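Local coordinates for protein mevalonate kinase, putative (Leishmania major, PDB 2HFS) that probably phosphorylates (R)-mevalonate with ATP to give (R)-5-phosphomevalonate, an early step of isoprenoid and sterol biosynthesis, as a member of the GHMP kinase family, at residues A[21-29]-A[282-293]. Numbering follows the deposited sequence.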
loop_
_atom_site.group_PDB
_atom_site.type_symbol
_atom_site.label_atom_id
_atom_site.label_comp_id
_atom_site.label_asym_id
_atom_site.label_seq_id
_atom_site.Cartn_x
_atom_site.Cartn_y
_atom_site.Cartn_z
ATOM N N LYS A 21 2.111 -0.397 -2.000
ATOM C CA LYS A 21 1.512 0.903 -1.689
ATOM C C LYS A 21 2.123 1.540 -0.450
ATOM O O LYS A 21 2.305 0.869 0.565
ATOM C CB LYS A 21 0.002 0.742 -1.429
ATOM C CG LYS A 21 -0.667 2.042 -0.938
ATOM C CD LYS A 21 -1.551 1.843 0.296
ATOM C CE LYS A 21 -0.807 1.235 1.494
ATOM N NZ LYS A 21 -1.637 1.230 2.729
ATOM N N VAL A 22 2.401 2.840 -0.520
ATOM C CA VAL A 22 2.685 3.616 0.693
ATOM C C VAL A 22 1.819 4.883 0.699
ATOM O O VAL A 22 1.513 5.428 -0.345
ATOM C CB VAL A 22 4.197 4.010 0.871
ATOM C CG1 VAL A 22 5.113 2.796 0.709
ATOM C CG2 VAL A 22 4.615 5.113 -0.085
ATOM N N ILE A 23 1.426 5.340 1.875
ATOM C CA ILE A 23 0.747 6.623 1.956
ATOM C C ILE A 23 1.774 7.719 2.197
ATOM O O ILE A 23 2.468 7.726 3.225
ATOM C CB ILE A 23 -0.335 6.605 3.043
ATOM C CG1 ILE A 23 -1.345 5.499 2.771
ATOM C CG2 ILE A 23 -1.050 7.944 3.065
ATOM C CD1 ILE A 23 -2.073 5.028 3.995
ATOM N N LEU A 24 1.897 8.629 1.233
ATOM C CA LEU A 24 2.838 9.724 1.353
ATOM C C LEU A 24 2.283 10.828 2.233
ATOM O O LEU A 24 2.987 11.340 3.102
ATOM C CB LEU A 24 3.225 10.274 -0.019
ATOM C CG LEU A 24 4.083 9.355 -0.886
ATOM C CD1 LEU A 24 4.541 10.162 -2.074
ATOM C CD2 LEU A 24 5.277 8.801 -0.095
ATOM N N PHE A 25 1.019 11.171 2.009
ATOM C CA PHE A 25 0.314 12.166 2.826
ATOM C C PHE A 25 -1.092 11.761 3.189
ATOM O O PHE A 25 -1.816 11.219 2.367
ATOM C CB PHE A 25 0.217 13.505 2.090
ATOM C CG PHE A 25 1.547 14.195 1.906
ATOM C CD1 PHE A 25 1.984 15.141 2.839
ATOM C CD2 PHE A 25 2.352 13.905 0.817
ATOM C CE1 PHE A 25 3.191 15.771 2.693
ATOM C CE2 PHE A 25 3.584 14.551 0.658
ATOM C CZ PHE A 25 4.007 15.482 1.604
ATOM N N GLY A 26 -1.466 12.006 4.441
ATOM C CA GLY A 26 -2.862 12.159 4.802
ATOM C C GLY A 26 -3.594 10.959 5.381
ATOM O O GLY A 26 -4.805 10.958 5.438
ATOM N N GLU A 27 -2.856 9.945 5.821
ATOM C CA GLU A 27 -3.439 8.904 6.667
ATOM C C GLU A 27 -4.184 9.535 7.851
ATOM O O GLU A 27 -3.731 10.536 8.437
ATOM C CB GLU A 27 -2.386 7.951 7.214
ATOM C CG GLU A 27 -1.205 8.629 7.882
ATOM C CD GLU A 27 -0.117 8.961 6.870
ATOM O OE1 GLU A 27 0.559 8.013 6.393
ATOM O OE2 GLU A 27 0.038 10.154 6.515
ATOM N N HIS A 28 -5.312 8.933 8.208
ATOM C CA HIS A 28 -6.165 9.430 9.303
ATOM C C HIS A 28 -6.987 10.682 9.008
ATOM O O HIS A 28 -8.199 10.704 9.255
ATOM C CB HIS A 28 -5.367 9.550 10.614
ATOM C CG HIS A 28 -4.951 8.224 11.156
ATOM N ND1 HIS A 28 -5.840 7.364 11.761
ATOM C CD2 HIS A 28 -3.758 7.585 11.134
ATOM C CE1 HIS A 28 -5.212 6.255 12.104
ATOM N NE2 HIS A 28 -3.950 6.354 11.718
ATOM N N PHE A 29 -6.353 11.718 8.466
ATOM C CA PHE A 29 -7.077 12.959 8.147
ATOM C C PHE A 29 -8.046 12.788 6.977
ATOM O O PHE A 29 -9.092 13.466 6.896
ATOM C CB PHE A 29 -6.089 14.088 7.879
ATOM C CG PHE A 29 -5.287 14.476 9.095
ATOM C CD1 PHE A 29 -3.941 14.145 9.196
ATOM C CD2 PHE A 29 -5.893 15.149 10.159
ATOM C CE1 PHE A 29 -3.201 14.492 10.334
ATOM C CE2 PHE A 29 -5.151 15.523 11.295
ATOM C CZ PHE A 29 -3.801 15.177 11.380
ATOM N N LYS A 282 8.418 10.011 7.646
ATOM C CA LYS A 282 7.203 10.043 8.449
ATOM C C LYS A 282 6.645 8.647 8.537
ATOM O O LYS A 282 6.937 7.794 7.694
ATOM C CB LYS A 282 6.153 10.978 7.819
ATOM C CG LYS A 282 5.772 10.608 6.362
ATOM C CD LYS A 282 4.724 11.566 5.781
ATOM C CE LYS A 282 3.304 11.336 6.342
ATOM N NZ LYS A 282 2.692 10.084 5.800
ATOM N N LEU A 283 5.795 8.431 9.522
ATOM C CA LEU A 283 5.022 7.198 9.571
ATOM C C LEU A 283 4.143 7.133 8.328
ATOM O O LEU A 283 3.784 8.160 7.768
ATOM C CB LEU A 283 4.152 7.124 10.820
ATOM C CG LEU A 283 2.989 8.076 11.080
ATOM C CD1 LEU A 283 1.634 7.713 10.385
ATOM C CD2 LEU A 283 2.806 8.069 12.616
ATOM N N SER A 284 3.796 5.924 7.909
ATOM C CA SER A 284 2.958 5.749 6.720
ATOM C C SER A 284 1.828 4.797 7.049
ATOM O O SER A 284 2.075 3.630 7.338
ATOM C CB SER A 284 3.777 5.187 5.556
ATOM O OG SER A 284 2.939 4.957 4.433
ATOM N N GLY A 285 0.595 5.293 7.004
ATOM C CA GLY A 285 -0.564 4.430 7.195
ATOM C C GLY A 285 -1.115 4.542 8.597
ATOM O O GLY A 285 -1.227 5.637 9.138
ATOM N N THR A 286 -1.439 3.393 9.186
ATOM C CA THR A 286 -2.163 3.343 10.464
ATOM C C THR A 286 -1.381 3.984 11.605
ATOM O O THR A 286 -1.961 4.635 12.460
ATOM C CB THR A 286 -2.531 1.883 10.808
ATOM O OG1 THR A 286 -3.461 1.401 9.841
ATOM C CG2 THR A 286 -3.284 1.771 12.151
ATOM N N GLY A 287 -0.068 3.796 11.597
ATOM C CA GLY A 287 0.793 4.259 12.678
ATOM C C GLY A 287 0.745 3.316 13.861
ATOM O O GLY A 287 0.133 2.235 13.789
ATOM N N ARG A 288 1.375 3.738 14.963
ATOM C CA ARG A 288 1.474 2.951 16.211
ATOM C C ARG A 288 2.091 1.578 15.927
ATOM O O ARG A 288 1.681 0.559 16.492
ATOM C CB ARG A 288 0.107 2.803 16.904
ATOM C CG ARG A 288 -0.635 4.122 17.169
ATOM C CD ARG A 288 -1.870 3.935 18.048
ATOM N NE ARG A 288 -2.400 5.198 18.556
ATOM C CZ ARG A 288 -3.635 5.349 19.045
ATOM N NH1 ARG A 288 -4.467 4.312 19.089
ATOM N NH2 ARG A 288 -4.040 6.536 19.491
ATOM N N GLY A 289 3.057 1.561 15.014
ATOM C CA GLY A 289 3.597 0.319 14.476
ATOM C C GLY A 289 3.662 0.428 12.966
ATOM O O GLY A 289 3.676 1.530 12.409
ATOM N N GLY A 290 3.669 -0.705 12.284
ATOM C CA GLY A 290 3.615 -0.689 10.827
ATOM C C GLY A 290 4.891 -0.110 10.226
ATOM O O GLY A 290 5.987 -0.384 10.717
ATOM N N ILE A 291 4.730 0.725 9.201
ATOM C CA ILE A 291 5.846 1.229 8.403
ATOM C C ILE A 291 6.020 2.742 8.504
ATOM O O ILE A 291 5.056 3.489 8.816
ATOM C CB ILE A 291 5.717 0.843 6.875
ATOM C CG1 ILE A 291 4.374 1.305 6.264
ATOM C CG2 ILE A 291 5.945 -0.657 6.672
ATOM C CD1 ILE A 291 4.456 1.585 4.736
ATOM N N ALA A 292 7.256 3.164 8.231
ATOM C CA ALA A 292 7.585 4.553 7.967
ATOM C C ALA A 292 8.165 4.629 6.573
ATOM O O ALA A 292 8.602 3.618 6.017
ATOM C CB ALA A 292 8.590 5.089 8.980
ATOM N N VAL A 293 8.155 5.840 6.012
ATOM C CA VAL A 293 8.676 6.083 4.679
ATOM C C VAL A 293 9.603 7.299 4.710
ATOM O O VAL A 293 9.297 8.298 5.365
ATOM C CB VAL A 293 7.529 6.280 3.649
ATOM C CG1 VAL A 293 6.569 7.441 4.049
ATOM C CG2 VAL A 293 8.094 6.517 2.292
HETATM O O HOH W 1 1.025 2.746 4.097
#
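E27 and K282 reach for each other from opposite directions and form a buried salt bridge, OE2 to NZ 2.7 Å, the ammonium lying on the syn side of that oxygen and 28° out of the carboxylate plane. Bends at both of the last two torsions of the lysine (chi4 -73°) curl NZ so that it also donates to L283 O, nearly in line with that C=O, while L24 O receives NZ at 3.0 Å from above the carbonyl plane. A long, flexible cation suits this buried place, since one ammonium meets a carboxylate and two backbone carbonyls. The other carboxylate oxygen, OE1, turns its anti lone pair to G285 N in a nearly straight bond of 2.8 Å, which pins the start of the loop. I23 CD1 lies 3.6 Å from G285 CA; glycine fits here because a CB would jam against the carbonyl O of S284. Further along, H28 NE2 donates to T286 O at 2.7 Å, almost in the ring plane.

These bonds join two conserved motifs of the GHMP kinase fold: the N-terminal one carrying 21-29, whose strand 17-25 belongs to the mixed sheet, and the C-terminal one, whose glycine-rich loop 285-290 links neighbouring strands 280-284 and 291-296 of the four-stranded antiparallel sheet. S284 extends the join, its OG accepting from I23 N at 3.0 Å and meeting a water that K21 NZ approaches weakly. V22 CG1 touches I291 CD1, and methyls of V22 and L24 meet V293 CG2, joining the sheets by apolar contact.

In the second shell, H253 ND1 bonds L283 N, T201 holds the T286 hydroxyl, and D158 pairs with K21. V204 and V208 of helix 201-214 touch H28, where histidine offers both an apolar packing surface and an N-H for the loop carbonyl.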